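Local coordinates for protein alanine racemase (PDB 3E5P) that is a two-domain enzyme of the alanine racemase family, combining a TIM barrel with a C-terminal beta-rich domain and carrying pyridoxal-5'-phosphate in a two-subunit assembly, at residues C[87-92]-C[102-107]; C[127-132]-C[159-164]; C[285-290]-C[312-317]; C[289-294]-C[359-364]. The protein carries 1 engineered substitution. All coordinates share one frame; numbering follows the deposited sequence.

Contact 1 of 4, residues C[87-92]-C[102-107]; sequences SVVDLA and LSVTVA
With CG1 of Val-89 turned anti to its own backbone N (chi1 167°), the other methyl, CG2, is the one that meets Val-104; Val-104 CG1 lies beside its backbone N and anti to the carbonyl carbon (chi1 -67°). The two valines approach each other at roughly a right angle, methyl against methyl, with Val-89 CG2 3.9 Å from Val-104 CG1. One residue further on, Thr-105 lies along the backbone of Ser-87 rather than against its side chain. Its OG1 is 3.9 Å from Ser-87 C, a van der Waals contact, while its CG2 packs 4.0 Å from Ser-87 N. A looser apolar touch, 4.4 Å between Val-88 CG2 and Ala-107 CB, completes the interface. No hydrogen bond crosses between 87-92 and 102-107, and the contact between them is van der Waals packing alone. Val-89 O accepts a hydrogen bond from Trp-111 NE1 of helix 109-116; the CB of Ser-87 points away from 102-107, and its OG bonds to Gln-316 NE2 of the second subunit. Beyond the valine contact, Asp-90 OD1 accepts from Ala-92 N at 2.7 Å, forming an Asx turn that shapes the chain just ahead of helix 94-99. Thr-105 also packs on Leu-84, and its side chain comes to about 8 Å from a bound pyridoxal-5'-phosphate. The arrangement is that of a beta-alpha-beta unit of a TIM barrel, in which the loop leaving strand 83-85 folds beside the adjacent parallel strand 103-106 before the helix leads back to it.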
loop_
_atom_site.group_PDB
_atom_site.type_symbol
_atom_site.label_atom_id
_atom_site.label_comp_id
_atom_site.label_asym_id
_atom_site.label_seq_id
_atom_site.Cartn_x
_atom_site.Cartn_y
_atom_site.Cartn_z
ATOM N N SER C 87 14.828 -3.289 -14.861
ATOM C CA SER C 87 14.297 -2.338 -15.839
ATOM C C SER C 87 15.256 -1.217 -16.267
ATOM O O SER C 87 16.383 -1.110 -15.772
ATOM C CB SER C 87 12.985 -1.722 -15.345
ATOM O OG SER C 87 12.266 -1.159 -16.439
ATOM N N VAL C 88 14.790 -0.387 -17.197
ATOM C CA VAL C 88 15.584 0.719 -17.732
ATOM C C VAL C 88 15.997 1.748 -16.684
ATOM O O VAL C 88 15.183 2.238 -15.906
ATOM C CB VAL C 88 14.827 1.424 -18.866
ATOM C CG1 VAL C 88 15.546 2.694 -19.275
ATOM C CG2 VAL C 88 14.715 0.490 -20.043
ATOM N N VAL C 89 17.283 2.067 -16.674
ATOM C CA VAL C 89 17.827 3.029 -15.732
ATOM C C VAL C 89 18.106 4.354 -16.436
ATOM O O VAL C 89 18.511 4.382 -17.597
ATOM C CB VAL C 89 19.126 2.486 -15.095
ATOM C CG1 VAL C 89 19.876 3.593 -14.368
ATOM C CG2 VAL C 89 18.780 1.359 -14.132
ATOM N N ASP C 90 17.875 5.451 -15.725
ATOM C CA ASP C 90 18.100 6.778 -16.274
ATOM C C ASP C 90 19.595 7.020 -16.463
ATOM O O ASP C 90 20.397 6.698 -15.582
ATOM C CB ASP C 90 17.519 7.828 -15.334
ATOM C CG ASP C 90 17.447 9.197 -15.971
ATOM O OD1 ASP C 90 18.517 9.787 -16.258
ATOM O OD2 ASP C 90 16.313 9.681 -16.196
ATOM N N LEU C 91 19.965 7.584 -17.611
ATOM C CA LEU C 91 21.362 7.872 -17.907
ATOM C C LEU C 91 22.005 8.712 -16.823
ATOM O O LEU C 91 23.175 8.525 -16.497
ATOM C CB LEU C 91 21.488 8.583 -19.250
ATOM C CG LEU C 91 21.232 7.651 -20.437
ATOM C CD1 LEU C 91 21.162 8.454 -21.716
ATOM C CD2 LEU C 91 22.331 6.601 -20.522
ATOM N N ALA C 92 21.239 9.625 -16.242
ATOM C CA ALA C 92 21.771 10.475 -15.187
ATOM C C ALA C 92 22.337 9.640 -14.046
ATOM O O ALA C 92 23.096 10.139 -13.212
ATOM C CB ALA C 92 20.680 11.394 -14.655
ATOM N N LEU C 102 26.628 -2.625 -10.247
ATOM C CA LEU C 102 25.323 -3.238 -10.439
ATOM C C LEU C 102 25.170 -3.601 -11.895
ATOM O O LEU C 102 25.758 -2.960 -12.755
ATOM C CB LEU C 102 24.231 -2.241 -10.079
ATOM C CG LEU C 102 24.377 -1.575 -8.724
ATOM C CD1 LEU C 102 23.278 -0.549 -8.538
ATOM C CD2 LEU C 102 24.326 -2.634 -7.660
ATOM N N SER C 103 24.365 -4.616 -12.174
ATOM C CA SER C 103 24.131 -5.041 -13.551
ATOM C C SER C 103 22.788 -4.482 -14.033
ATOM O O SER C 103 21.762 -4.705 -13.387
ATOM C CB SER C 103 24.096 -6.566 -13.627
ATOM O OG SER C 103 25.201 -7.146 -12.972
ATOM N N VAL C 104 22.790 -3.768 -15.160
ATOM C CA VAL C 104 21.548 -3.197 -15.703
ATOM C C VAL C 104 21.075 -3.862 -16.984
ATOM O O VAL C 104 21.874 -4.439 -17.736
ATOM C CB VAL C 104 21.677 -1.693 -16.030
ATOM C CG1 VAL C 104 21.852 -0.907 -14.767
ATOM C CG2 VAL C 104 22.833 -1.464 -16.984
ATOM N N THR C 105 19.771 -3.775 -17.232
ATOM C CA THR C 105 19.230 -4.355 -18.442
ATOM C C THR C 105 19.195 -3.228 -19.462
ATOM O O THR C 105 18.973 -2.069 -19.110
ATOM C CB THR C 105 17.807 -4.946 -18.232
ATOM O OG1 THR C 105 16.815 -3.952 -18.488
ATOM C CG2 THR C 105 17.642 -5.420 -16.817
ATOM N N VAL C 106 19.443 -3.568 -20.720
ATOM C CA VAL C 106 19.436 -2.590 -21.794
ATOM C C VAL C 106 18.368 -3.005 -22.793
ATOM O O VAL C 106 18.222 -4.192 -23.097
ATOM C CB VAL C 106 20.807 -2.529 -22.501
ATOM C CG1 VAL C 106 20.763 -1.522 -23.635
ATOM C CG2 VAL C 106 21.889 -2.157 -21.497
ATOM N N ALA C 107 17.629 -2.024 -23.306
ATOM C CA ALA C 107 16.561 -2.304 -24.256
ATOM C C ALA C 107 16.679 -1.555 -25.578
ATOM O O ALA C 107 15.889 -1.789 -26.493
ATOM C CB ALA C 107 15.230 -1.995 -23.617
#

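Contact 2 of 4, residues C[127-132]-C[159-164]; sequences LRVHLK and KEFLWE
Leu-127 lies side by side with Phe-161, pointing the same way, and Val-129 crosses that ring obliquely at the apolar centre of two parallel neighbours in the TIM barrel, joined through helix 146-156 as a beta-alpha-beta unit. Leu-127 CD1 comes to the ring edge, near its plane, 4.0 Å from Phe-161 CE1, while Val-129 uses CG1. Val-129 turns its other methyl, CG2, to Trp-163 CB at 4.0 Å, and Leu-131 CD1 reaches the Trp-163 indole at CE3. This face is covered by helices 109-116 and 146-156 through Leu-112, Phe-154 and Val-152. Between the strands, Leu-127 N donates to Glu-160 O (3.0 Å) and Val-129 N to Leu-162 O (2.9 Å); the return bond from Leu-162 N to Leu-127 O is weak. At the polar edge Glu-164, its CB pointing toward 127-132, extends beyond CG. His-130 NE2 donates to Glu-164 OE1 over 2.7 Å, nearly in the ring plane, and meets the lone pair facing away from OE2; the carboxylate stands 82° to the ring. OE1 also bonds to Ser-103 OG. Arg-128 lies near OE2 by charge alone, in a doubtful geometry, and has a salt bridge to Asp-101. Because His-130 ND1 is bonded in turn to His-203 NE2, both ring nitrogens are engaged: Glu-164 and His-203 together fix the imidazole's rotation.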
loop_
_atom_site.group_PDB
_atom_site.type_symbol
_atom_site.label_atom_id
_atom_site.label_comp_id
_atom_site.label_asym_id
_atom_site.label_seq_id
_atom_site.Cartn_x
_atom_site.Cartn_y
_atom_site.Cartn_z
ATOM N N LEU C 127 30.856 -1.623 -17.316
ATOM C CA LEU C 127 29.443 -1.646 -16.947
ATOM C C LEU C 127 28.857 -2.989 -17.367
ATOM O O LEU C 127 28.899 -3.339 -18.549
ATOM C CB LEU C 127 28.702 -0.524 -17.676
ATOM C CG LEU C 127 27.418 0.045 -17.076
ATOM C CD1 LEU C 127 26.741 0.900 -18.126
ATOM C CD2 LEU C 127 26.499 -1.057 -16.622
ATOM N N ARG C 128 28.331 -3.739 -16.399
ATOM C CA ARG C 128 27.728 -5.050 -16.667
ATOM C C ARG C 128 26.318 -4.846 -17.205
ATOM O O ARG C 128 25.428 -4.428 -16.463
ATOM C CB ARG C 128 27.613 -5.880 -15.390
ATOM C CG ARG C 128 28.879 -6.108 -14.598
ATOM C CD ARG C 128 28.499 -6.756 -13.276
ATOM N NE ARG C 128 29.644 -7.172 -12.486
ATOM C CZ ARG C 128 29.550 -7.796 -11.315
ATOM N NH1 ARG C 128 28.356 -8.074 -10.800
ATOM N NH2 ARG C 128 30.651 -8.140 -10.652
ATOM N N VAL C 129 26.109 -5.153 -18.479
ATOM C CA VAL C 129 24.791 -4.979 -19.065
ATOM C C VAL C 129 24.160 -6.277 -19.563
ATOM O O VAL C 129 24.830 -7.125 -20.146
ATOM C CB VAL C 129 24.836 -3.972 -20.240
ATOM C CG1 VAL C 129 25.844 -2.872 -19.933
ATOM C CG2 VAL C 129 25.182 -4.686 -21.540
ATOM N N HIS C 130 22.866 -6.431 -19.306
ATOM C CA HIS C 130 22.119 -7.600 -19.774
ATOM C C HIS C 130 21.143 -7.052 -20.810
ATOM O O HIS C 130 20.353 -6.167 -20.507
ATOM C CB HIS C 130 21.325 -8.272 -18.636
ATOM C CG HIS C 130 22.174 -9.005 -17.643
ATOM N ND1 HIS C 130 21.812 -10.230 -17.117
ATOM C CD2 HIS C 130 23.354 -8.678 -17.059
ATOM C CE1 HIS C 130 22.732 -10.625 -16.255
ATOM N NE2 HIS C 130 23.679 -9.702 -16.201
ATOM N N LEU C 131 21.202 -7.561 -22.029
ATOM C CA LEU C 131 20.310 -7.082 -23.077
ATOM C C LEU C 131 18.997 -7.846 -23.053
ATOM O O LEU C 131 18.984 -9.076 -22.995
ATOM C CB LEU C 131 20.977 -7.241 -24.446
ATOM C CG LEU C 131 22.315 -6.512 -24.616
ATOM C CD1 LEU C 131 22.901 -6.790 -26.006
ATOM C CD2 LEU C 131 22.104 -5.018 -24.416
ATOM N N LYS C 132 17.882 -7.127 -23.077
ATOM C CA LYS C 132 16.602 -7.806 -23.071
ATOM C C LYS C 132 15.990 -7.831 -24.456
ATOM O O LYS C 132 15.891 -6.810 -25.134
ATOM C CB LYS C 132 15.620 -7.141 -22.102
ATOM C CG LYS C 132 14.333 -7.955 -21.904
ATOM C CD LYS C 132 13.324 -7.246 -21.023
ATOM C CE LYS C 132 12.029 -8.038 -20.941
ATOM N NZ LYS C 132 10.943 -7.304 -20.221
ATOM N N LYS C 159 35.368 -1.614 -24.540
ATOM C CA LYS C 159 35.891 -2.114 -23.271
ATOM C C LYS C 159 35.148 -1.492 -22.100
ATOM O O LYS C 159 35.152 -2.037 -20.998
ATOM C CB LYS C 159 37.380 -1.773 -23.130
ATOM C CG LYS C 159 38.189 -1.815 -24.420
ATOM C CD LYS C 159 39.624 -1.313 -24.192
ATOM C CE LYS C 159 40.417 -1.181 -25.506
ATOM N NZ LYS C 159 39.928 -0.063 -26.376
ATOM N N GLU C 160 34.531 -0.337 -22.332
ATOM C CA GLU C 160 33.796 0.357 -21.276
ATOM C C GLU C 160 32.630 -0.503 -20.819
ATOM O O GLU C 160 32.152 -0.382 -19.696
ATOM C CB GLU C 160 33.270 1.700 -21.783
ATOM C CG GLU C 160 34.347 2.723 -22.129
ATOM C CD GLU C 160 35.194 2.319 -23.321
ATOM O OE1 GLU C 160 34.684 2.390 -24.459
ATOM O OE2 GLU C 160 36.366 1.934 -23.120
ATOM N N PHE C 161 32.179 -1.374 -21.715
ATOM C CA PHE C 161 31.073 -2.271 -21.430
ATOM C C PHE C 161 31.552 -3.688 -21.144
ATOM O O PHE C 161 32.724 -4.031 -21.335
ATOM C CB PHE C 161 30.091 -2.314 -22.609
ATOM C CG PHE C 161 29.305 -1.046 -22.804
ATOM C CD1 PHE C 161 28.505 -0.540 -21.780
ATOM C CD2 PHE C 161 29.343 -0.370 -24.023
ATOM C CE1 PHE C 161 27.756 0.618 -21.970
ATOM C CE2 PHE C 161 28.595 0.792 -24.221
ATOM C CZ PHE C 161 27.802 1.286 -23.196
ATOM N N LEU C 162 30.612 -4.502 -20.687
ATOM C CA LEU C 162 30.845 -5.895 -20.369
ATOM C C LEU C 162 29.457 -6.479 -20.353
ATOM O O LEU C 162 28.657 -6.123 -19.492
ATOM C CB LEU C 162 31.486 -6.018 -18.990
ATOM C CG LEU C 162 31.726 -7.414 -18.405
ATOM C CD1 LEU C 162 30.426 -7.994 -17.893
ATOM C CD2 LEU C 162 32.374 -8.317 -19.452
ATOM N N TRP C 163 29.139 -7.347 -21.305
ATOM C CA TRP C 163 27.798 -7.898 -21.295
ATOM C C TRP C 163 27.723 -9.244 -20.607
ATOM O O TRP C 163 28.185 -10.271 -21.099
ATOM C CB TRP C 163 27.174 -7.912 -22.703
ATOM C CG TRP C 163 27.519 -9.017 -23.611
ATOM C CD1 TRP C 163 28.759 -9.384 -24.017
ATOM C CD2 TRP C 163 26.595 -9.845 -24.327
ATOM N NE1 TRP C 163 28.674 -10.390 -24.959
ATOM C CE2 TRP C 163 27.354 -10.691 -25.167
ATOM C CE3 TRP C 163 25.200 -9.951 -24.346
ATOM C CZ2 TRP C 163 26.764 -11.634 -26.020
ATOM C CZ3 TRP C 163 24.613 -10.888 -25.194
ATOM C CH2 TRP C 163 25.397 -11.717 -26.020
ATOM N N GLU C 164 27.137 -9.176 -19.422
ATOM C CA GLU C 164 26.951 -10.289 -18.520
ATOM C C GLU C 164 25.890 -11.259 -19.046
ATOM O O GLU C 164 26.021 -12.476 -18.906
ATOM C CB GLU C 164 26.537 -9.711 -17.167
ATOM C CG GLU C 164 27.070 -10.399 -15.940
ATOM C CD GLU C 164 26.844 -9.557 -14.692
ATOM O OE1 GLU C 164 25.716 -9.051 -14.509
ATOM O OE2 GLU C 164 27.789 -9.403 -13.893
#

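Contact 3 of 4, residues C[285-290]-C[312-317]; sequences GYADGW and VCMDQC. With PPI (propanoic acid), chain K.
Val-312 opens the second segment by packing CG1 3.5 Å from Trp-290 O, while its carbonyl oxygen lies near the ring plane of Tyr-286, at the edge. Cys-313 then offers its carbonyl oxygen to Tyr-286 N, a bond of 3.0 Å in the carbonyl plane. Met-314 does most of the work. Its CA sits over the middle of the Tyr-286 ring, 3.5 Å from the centroid and 14° off the normal, a CH-pi contact made possible by the tyrosine's chi1 of 54°, which places CG between backbone N and carbonyl carbon. Met-314 O accepts from Ala-287 N at 3.1 Å, and Met-314 CG rests 3.5 Å from Ala-287 CB. The N-H of Met-314 is given to propanoic acid O2 (3.0 Å). The CB of Asp-315 points away from 285-290, and OD1 forms a salt bridge with Arg-365. Gln-316 brings its backbone N 3.5 Å from Gly-285 CA, and Cys-317 ends the walk with SG set obliquely beside the indole, 3.8 Å from Trp-290 CD1. Arg-139 of the second subunit packs on Cys-313 and Gln-316, placing the site at the subunit interface. Met-314 thus holds the peptide lining the propanoic acid pocket by its N-H, CA and carbonyl together, and Arg-365, bridging Asp-288 and Asp-315, links the opposing turn to the residue that touches the pyridoxal-5'-phosphate.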
loop_
_atom_site.group_PDB
_atom_site.type_symbol
_atom_site.label_atom_id
_atom_site.label_comp_id
_atom_site.label_asym_id
_atom_site.label_seq_id
_atom_site.Cartn_x
_atom_site.Cartn_y
_atom_site.Cartn_z
ATOM N N GLY C 285 -6.908 -1.894 9.103
ATOM C CA GLY C 285 -7.848 -1.327 8.151
ATOM C C GLY C 285 -7.282 -1.310 6.746
ATOM O O GLY C 285 -6.234 -1.898 6.491
ATOM N N TYR C 286 -7.950 -0.635 5.821
ATOM C CA TYR C 286 -7.426 -0.607 4.468
ATOM C C TYR C 286 -6.113 0.157 4.350
ATOM O O TYR C 286 -5.257 -0.236 3.570
ATOM C CB TYR C 286 -8.483 -0.099 3.468
ATOM C CG TYR C 286 -9.133 1.224 3.768
ATOM C CD1 TYR C 286 -8.470 2.418 3.499
ATOM C CD2 TYR C 286 -10.434 1.284 4.292
ATOM C CE1 TYR C 286 -9.075 3.648 3.740
ATOM C CE2 TYR C 286 -11.056 2.505 4.543
ATOM C CZ TYR C 286 -10.365 3.690 4.266
ATOM O OH TYR C 286 -10.928 4.912 4.555
ATOM N N ALA C 287 -5.926 1.207 5.141
ATOM C CA ALA C 287 -4.678 1.976 5.099
ATOM C C ALA C 287 -3.478 1.080 5.416
ATOM O O ALA C 287 -2.334 1.483 5.244
ATOM C CB ALA C 287 -4.730 3.135 6.095
ATOM N N ASP C 288 -3.759 -0.131 5.888
ATOM C CA ASP C 288 -2.725 -1.107 6.224
ATOM C C ASP C 288 -2.643 -2.114 5.096
ATOM O O ASP C 288 -1.767 -2.971 5.086
ATOM C CB ASP C 288 -3.077 -1.870 7.516
ATOM C CG ASP C 288 -3.001 -1.001 8.755
ATOM O OD1 ASP C 288 -1.879 -0.630 9.157
ATOM O OD2 ASP C 288 -4.062 -0.684 9.322
ATOM N N GLY C 289 -3.577 -2.026 4.161
ATOM C CA GLY C 289 -3.580 -2.973 3.060
ATOM C C GLY C 289 -4.754 -3.940 3.109
ATOM O O GLY C 289 -4.998 -4.664 2.152
ATOM N N TRP C 290 -5.470 -3.968 4.228
ATOM C CA TRP C 290 -6.632 -4.839 4.384
ATOM C C TRP C 290 -7.743 -4.061 3.687
ATOM O O TRP C 290 -8.524 -3.360 4.330
ATOM C CB TRP C 290 -6.949 -5.024 5.878
ATOM C CG TRP C 290 -7.793 -6.223 6.188
ATOM C CD1 TRP C 290 -9.052 -6.235 6.729
ATOM C CD2 TRP C 290 -7.449 -7.591 5.945
ATOM N NE1 TRP C 290 -9.515 -7.530 6.834
ATOM C CE2 TRP C 290 -8.552 -8.381 6.359
ATOM C CE3 TRP C 290 -6.316 -8.227 5.413
ATOM C CZ2 TRP C 290 -8.556 -9.774 6.257
ATOM C CZ3 TRP C 290 -6.320 -9.614 5.307
ATOM C CH2 TRP C 290 -7.440 -10.374 5.730
ATOM N N VAL C 312 -15.103 -1.958 6.064
ATOM C CA VAL C 312 -13.754 -1.991 6.607
ATOM C C VAL C 312 -13.322 -0.547 6.729
ATOM O O VAL C 312 -13.382 0.194 5.759
ATOM C CB VAL C 312 -12.775 -2.686 5.650
ATOM C CG1 VAL C 312 -11.352 -2.517 6.158
ATOM C CG2 VAL C 312 -13.118 -4.168 5.520
ATOM N N CYS C 313 -12.891 -0.133 7.910
ATOM C CA CYS C 313 -12.455 1.250 8.088
ATOM C C CYS C 313 -10.996 1.448 7.665
ATOM O O CYS C 313 -10.316 0.523 7.229
ATOM C CB CYS C 313 -12.620 1.680 9.546
ATOM S SG CYS C 313 -14.310 1.572 10.137
ATOM N N MET C 314 -10.512 2.667 7.811
ATOM C CA MET C 314 -9.148 2.957 7.440
ATOM C C MET C 314 -8.190 2.231 8.362
ATOM O O MET C 314 -7.213 1.653 7.897
ATOM C CB MET C 314 -8.908 4.459 7.512
ATOM C CG MET C 314 -7.577 4.928 6.958
ATOM S SD MET C 314 -7.517 6.726 7.070
ATOM C CE MET C 314 -8.251 7.217 5.513
ATOM N N ASP C 315 -8.487 2.226 9.660
ATOM C CA ASP C 315 -7.602 1.599 10.644
ATOM C C ASP C 315 -8.142 0.407 11.427
ATOM O O ASP C 315 -7.481 -0.058 12.366
ATOM C CB ASP C 315 -7.137 2.654 11.640
ATOM C CG ASP C 315 -6.801 3.958 10.971
ATOM O OD1 ASP C 315 -5.849 3.976 10.163
ATOM O OD2 ASP C 315 -7.500 4.962 11.238
ATOM N N GLN C 316 -9.326 -0.085 11.055
ATOM C CA GLN C 316 -9.931 -1.225 11.740
ATOM C C GLN C 316 -11.197 -1.752 11.072
ATOM O O GLN C 316 -11.784 -1.082 10.227
ATOM C CB GLN C 316 -10.241 -0.850 13.189
ATOM C CG GLN C 316 -11.114 0.360 13.325
ATOM C CD GLN C 316 -10.706 1.242 14.487
ATOM O OE1 GLN C 316 -11.317 2.285 14.728
ATOM N NE2 GLN C 316 -9.668 0.833 15.213
ATOM N N CYS C 317 -11.597 -2.966 11.443
ATOM C CA CYS C 317 -12.808 -3.583 10.904
ATOM C C CYS C 317 -13.511 -4.373 11.998
ATOM O O CYS C 317 -12.927 -4.646 13.043
ATOM C CB CYS C 317 -12.488 -4.493 9.706
ATOM S SG CYS C 317 -11.061 -5.587 9.887
HETATM C C1 PPI K . -12.725 5.352 7.099
HETATM C C2 PPI K . -13.451 5.078 5.790
HETATM C C3 PPI K . -14.475 6.140 5.409
HETATM O O1 PPI K . -12.010 6.379 7.204
HETATM O O2 PPI K . -12.857 4.533 8.034
#

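Contact 4 of 4, residues C[289-294]-C[359-364]; sequences GWLRHL and ACTFSQ
Gly-289 and Phe-362 bring their backbones together, CA to CA at 4.3 Å, where the glycine takes up a positive phi (111°, psi -11°) just before an inverse gamma turn centred on Trp-290. The turn is closed by a weak bond from Leu-291 N to Gly-289 O. Gly-289 sets this loop of the C-terminal domain against residues of helix 355-361 and those that follow, with no hydrogen bond between 289-294 and 359-364. Lacking a side chain, Gly-289 lets its CA approach Thr-361 O to 3.5 Å. Thr-361 then covers the same atom with its methyl: CG2, turned opposite its own backbone N by a chi1 of -52°, lies 4.0 Å from Gly-289 CA. The same rotation puts the hydroxyl on the helix, where OG1 bonds to Glu-357 O, so the polar branch serves the helix and the apolar branch the contact. Leu-291 CD2 adds a looser touch, 4.4 Å from Thr-361 CG2, and the Leu-291 side chain also packs on helix 344-351 and on Glu-357 of the second subunit. The Phe-362 ring meets Gly-289 O obliquely and shares Leu-249, on strand 247-252, with Trp-290, while a backbone hydrogen bond joins Asp-288, just ahead of the glycine, to Ser-363. Within the loop itself, Leu-294 CD1 sits over the centre of the Trp-290 ring, 3.5 Å above its plane.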
loop_
_atom_site.group_PDB
_atom_site.type_symbol
_atom_site.label_atom_id
_atom_site.label_comp_id
_atom_site.label_asym_id
_atom_site.label_seq_id
_atom_site.Cartn_x
_atom_site.Cartn_y
_atom_site.Cartn_z
ATOM N N GLY C 289 -3.577 -2.026 4.161
ATOM C CA GLY C 289 -3.580 -2.973 3.060
ATOM C C GLY C 289 -4.754 -3.940 3.109
ATOM O O GLY C 289 -4.998 -4.664 2.152
ATOM N N TRP C 290 -5.470 -3.968 4.228
ATOM C CA TRP C 290 -6.632 -4.839 4.384
ATOM C C TRP C 290 -7.743 -4.061 3.687
ATOM O O TRP C 290 -8.524 -3.360 4.330
ATOM C CB TRP C 290 -6.949 -5.024 5.878
ATOM C CG TRP C 290 -7.793 -6.223 6.188
ATOM C CD1 TRP C 290 -9.052 -6.235 6.729
ATOM C CD2 TRP C 290 -7.449 -7.591 5.945
ATOM N NE1 TRP C 290 -9.515 -7.530 6.834
ATOM C CE2 TRP C 290 -8.552 -8.381 6.359
ATOM C CE3 TRP C 290 -6.316 -8.227 5.413
ATOM C CZ2 TRP C 290 -8.556 -9.774 6.257
ATOM C CZ3 TRP C 290 -6.320 -9.614 5.307
ATOM C CH2 TRP C 290 -7.440 -10.374 5.730
ATOM N N LEU C 291 -7.795 -4.181 2.365
ATOM C CA LEU C 291 -8.768 -3.452 1.557
ATOM C C LEU C 291 -10.246 -3.576 1.932
ATOM O O LEU C 291 -10.666 -4.542 2.555
ATOM C CB LEU C 291 -8.577 -3.801 0.076
ATOM C CG LEU C 291 -7.211 -3.472 -0.536
ATOM C CD1 LEU C 291 -7.290 -3.700 -2.041
ATOM C CD2 LEU C 291 -6.802 -2.012 -0.231
ATOM N N ARG C 292 -11.019 -2.569 1.530
ATOM C CA ARG C 292 -12.452 -2.491 1.800
ATOM C C ARG C 292 -13.226 -3.647 1.189
ATOM O O ARG C 292 -14.155 -4.167 1.802
ATOM C CB ARG C 292 -13.014 -1.154 1.277
ATOM C CG ARG C 292 -12.231 0.059 1.777
ATOM C CD ARG C 292 -12.706 1.350 1.184
ATOM N NE ARG C 292 -14.139 1.531 1.365
ATOM C CZ ARG C 292 -15.034 1.412 0.387
ATOM N NH1 ARG C 292 -14.638 1.108 -0.847
ATOM N NH2 ARG C 292 -16.322 1.612 0.637
ATOM N N HIS C 293 -12.849 -4.059 -0.014
ATOM C CA HIS C 293 -13.553 -5.155 -0.661
ATOM C C HIS C 293 -13.417 -6.497 0.036
ATOM O O HIS C 293 -13.789 -7.526 -0.527
ATOM C CB HIS C 293 -13.133 -5.287 -2.123
ATOM C CG HIS C 293 -13.956 -4.452 -3.047
ATOM N ND1 HIS C 293 -13.674 -3.131 -3.306
ATOM C CD2 HIS C 293 -15.103 -4.730 -3.711
ATOM C CE1 HIS C 293 -14.613 -2.629 -4.089
ATOM N NE2 HIS C 293 -15.493 -3.579 -4.348
ATOM N N LEU C 294 -12.901 -6.483 1.261
ATOM C CA LEU C 294 -12.745 -7.716 2.014
ATOM C C LEU C 294 -13.923 -8.028 2.953
ATOM O O LEU C 294 -13.948 -9.082 3.588
ATOM C CB LEU C 294 -11.424 -7.694 2.795
ATOM C CG LEU C 294 -10.179 -7.936 1.918
ATOM C CD1 LEU C 294 -8.883 -7.786 2.725
ATOM C CD2 LEU C 294 -10.262 -9.331 1.320
ATOM N N ALA C 359 0.187 -9.152 -1.279
ATOM C CA ALA C 359 1.406 -9.072 -0.485
ATOM C C ALA C 359 2.086 -7.718 -0.633
ATOM O O ALA C 359 2.594 -7.173 0.334
ATOM C CB ALA C 359 2.363 -10.182 -0.884
ATOM N N CYS C 360 2.095 -7.174 -1.840
ATOM C CA CYS C 360 2.720 -5.880 -2.054
ATOM C C CYS C 360 1.902 -4.721 -1.501
ATOM O O CYS C 360 2.411 -3.611 -1.360
ATOM C CB CYS C 360 2.963 -5.638 -3.546
ATOM S SG CYS C 360 4.194 -6.724 -4.264
ATOM N N THR C 361 0.642 -4.963 -1.173
ATOM C CA THR C 361 -0.188 -3.874 -0.684
ATOM C C THR C 361 -0.143 -3.682 0.817
ATOM O O THR C 361 -0.548 -2.642 1.332
ATOM C CB THR C 361 -1.634 -4.070 -1.141
ATOM O OG1 THR C 361 -1.641 -4.267 -2.558
ATOM C CG2 THR C 361 -2.497 -2.842 -0.802
ATOM N N PHE C 362 0.355 -4.678 1.531
ATOM C CA PHE C 362 0.437 -4.563 2.982
ATOM C C PHE C 362 1.339 -3.377 3.344
ATOM O O PHE C 362 2.540 -3.385 3.068
ATOM C CB PHE C 362 0.977 -5.866 3.579
ATOM C CG PHE C 362 0.026 -7.029 3.470
ATOM C CD1 PHE C 362 0.508 -8.331 3.355
ATOM C CD2 PHE C 362 -1.349 -6.833 3.534
ATOM C CE1 PHE C 362 -0.369 -9.421 3.309
ATOM C CE2 PHE C 362 -2.234 -7.914 3.492
ATOM C CZ PHE C 362 -1.746 -9.204 3.379
ATOM N N SER C 363 0.743 -2.359 3.953
ATOM C CA SER C 363 1.456 -1.151 4.362
ATOM C C SER C 363 2.688 -1.391 5.247
ATOM O O SER C 363 2.821 -2.437 5.892
ATOM C CB SER C 363 0.482 -0.217 5.093
ATOM O OG SER C 363 1.144 0.919 5.613
ATOM N N GLN C 364 3.588 -0.410 5.277
ATOM C CA GLN C 364 4.787 -0.519 6.098
ATOM C C GLN C 364 4.390 -0.227 7.539
ATOM O O GLN C 364 5.153 -0.472 8.471
ATOM C CB GLN C 364 5.851 0.477 5.647
ATOM C CG GLN C 364 7.264 0.017 5.966
ATOM C CD GLN C 364 7.662 -1.215 5.166
ATOM O OE1 GLN C 364 8.462 -2.039 5.615
ATOM N NE2 GLN C 364 7.108 -1.341 3.970
#

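In the fold
From the N terminus, contact 1 closes a short loop holding helix 94-99, and contact 2 follows in series, closing a longer one around helix 146-156. The two touch, since strands 103-106 and 127-132 are neighbours in the barrel. In the C-terminal domain, contacts 3 and 4 overlap at Gly-289 and Trp-290: from this common start one reaches 312-317 and the other runs on to 359-364, so a single loop is tied both to the propanoic acid pocket and to helix 355-361. Contacts 1 and 3 lie 37 Å apart, centre to centre, in one chain, yet they come together across the subunit interface, joining barrel and C-terminal domain in the dimer.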